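Local coordinates for protein Pcza361.24 (Amycolatopsis orientalis, PDB 3G2M) that probably transfers a methyl group from S-adenosyl-L-methionine to a nitrogen of glycopeptide antibiotics during their biosynthesis, at residues P32-L37 against V244-R249. Residues are numbered along the deposited sequence; the frame is centred on the assembly and turned at random.
Sequences PHADVL and VCTHRR
Ala34 sets its methyl between two residues of strand 244-249, with CB 3.8 Å from Val244 CG1 and 3.9 Å from Thr246 CG2. Its small side chain suits the place, letting the helix lie over the strand with the axes of the two segments 9.4 Å apart and running nearly antiparallel, at 163°. One turn on, Leu37 reaches farther along the same helix face. Its CD1 comes over the isopropyl fork of Val244, 4.0 Å from both CG1 and CG2. With CG1 anti to the backbone N (chi1 -174°), Val244, β-branched as suits an extended strand, turns that methyl to both Ala34 and Leu37, while CG2 faces Leu37 on the helix. Val244 and Thr246, two apart in the strand, both face the helix. Threonine fits here by dividing its roles: CG2 packs on Ala34, while OG1 hydrogen-bonds to the carbonyl O of Val29, three residues ahead of the helix. The strand lies between strands 47-49 and 219-234 in a small mixed sheet away from the methyl-donor site, and the N-terminal helix lies against part of one face. Between the segments the contact is purely apolar, probably driven by burial of Ala34, Val244 and the Thr246 methyl, while the Val29 bond adds a directional tie.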
# COMPACT_ATOMS: atom_id res chain seq x y z
N PRO A 32 -20.16 1.35 3.74
CA PRO A 32 -21.30 0.53 4.14
C PRO A 32 -22.19 1.18 5.20
O PRO A 32 -23.41 1.17 5.07
CB PRO A 32 -20.65 -0.74 4.69
CG PRO A 32 -19.39 -0.86 3.92
CD PRO A 32 -18.91 0.55 3.70
N HIS A 33 -21.57 1.76 6.24
CA HIS A 33 -22.33 2.42 7.30
C HIS A 33 -22.99 3.73 6.82
O HIS A 33 -24.11 4.03 7.23
CB HIS A 33 -21.46 2.68 8.53
CG HIS A 33 -22.25 3.15 9.72
ND1 HIS A 33 -22.54 4.48 9.93
CD2 HIS A 33 -22.82 2.47 10.74
CE1 HIS A 33 -23.26 4.59 11.04
NE2 HIS A 33 -23.43 3.39 11.55
N ALA A 34 -22.29 4.48 5.97
CA ALA A 34 -22.84 5.71 5.39
C ALA A 34 -24.08 5.43 4.54
O ALA A 34 -25.07 6.14 4.65
CB ALA A 34 -21.78 6.44 4.56
N ASP A 35 -24.01 4.38 3.72
CA ASP A 35 -25.14 3.97 2.88
C ASP A 35 -26.40 3.70 3.70
O ASP A 35 -27.48 4.17 3.35
CB ASP A 35 -24.78 2.73 2.06
CG ASP A 35 -23.82 3.03 0.93
OD1 ASP A 35 -23.40 4.20 0.79
OD2 ASP A 35 -23.48 2.08 0.19
N VAL A 36 -26.24 2.93 4.78
CA VAL A 36 -27.34 2.62 5.69
C VAL A 36 -27.90 3.88 6.37
O VAL A 36 -29.12 4.04 6.49
CB VAL A 36 -26.93 1.54 6.73
CG1 VAL A 36 -28.05 1.25 7.71
CG2 VAL A 36 -26.51 0.25 6.02
N LEU A 37 -27.00 4.76 6.81
CA LEU A 37 -27.37 6.06 7.40
C LEU A 37 -28.19 6.93 6.46
O LEU A 37 -29.29 7.36 6.82
CB LEU A 37 -26.12 6.84 7.81
CG LEU A 37 -25.63 6.85 9.25
CD1 LEU A 37 -24.34 7.65 9.29
CD2 LEU A 37 -26.66 7.45 10.20
N VAL A 244 -22.95 13.31 6.37
CA VAL A 244 -22.14 12.13 6.66
C VAL A 244 -20.80 12.30 5.94
O VAL A 244 -20.75 12.38 4.71
CB VAL A 244 -22.84 10.82 6.23
CG1 VAL A 244 -22.04 9.60 6.68
CG2 VAL A 244 -24.25 10.76 6.81
N CYS A 245 -19.72 12.39 6.72
CA CYS A 245 -18.38 12.61 6.18
C CYS A 245 -17.60 11.31 6.16
O CYS A 245 -17.50 10.62 7.17
CB CYS A 245 -17.63 13.65 7.02
SG CYS A 245 -18.48 15.23 7.21
N THR A 246 -17.04 10.97 4.99
CA THR A 246 -16.25 9.75 4.84
C THR A 246 -14.87 10.06 4.29
O THR A 246 -14.66 11.10 3.66
CB THR A 246 -16.93 8.69 3.94
OG1 THR A 246 -17.02 9.19 2.59
CG2 THR A 246 -18.32 8.32 4.46
N HIS A 247 -13.92 9.16 4.53
CA HIS A 247 -12.58 9.28 3.95
C HIS A 247 -11.83 7.97 4.01
O HIS A 247 -12.03 7.17 4.93
CB HIS A 247 -11.77 10.39 4.64
CG HIS A 247 -10.50 10.72 3.92
ND1 HIS A 247 -10.47 11.51 2.79
CD2 HIS A 247 -9.22 10.36 4.17
CE1 HIS A 247 -9.22 11.63 2.38
NE2 HIS A 247 -8.44 10.94 3.19
N ARG A 248 -10.97 7.74 3.02
CA ARG A 248 -10.08 6.59 2.99
C ARG A 248 -8.65 7.06 2.83
O ARG A 248 -8.36 7.91 1.98
CB ARG A 248 -10.45 5.63 1.85
CG ARG A 248 -11.71 4.82 2.13
CD ARG A 248 -11.91 3.72 1.09
NE ARG A 248 -13.10 2.93 1.41
CZ ARG A 248 -13.71 2.09 0.58
NH1 ARG A 248 -13.26 1.90 -0.65
NH2 ARG A 248 -14.79 1.44 0.99
N ARG A 249 -7.76 6.55 3.68
CA ARG A 249 -6.35 6.91 3.58
C ARG A 249 -5.43 5.73 3.88
O ARG A 249 -5.83 4.78 4.55
CB ARG A 249 -6.00 8.10 4.47
CG ARG A 249 -6.18 7.88 5.97
CD ARG A 249 -5.59 9.06 6.77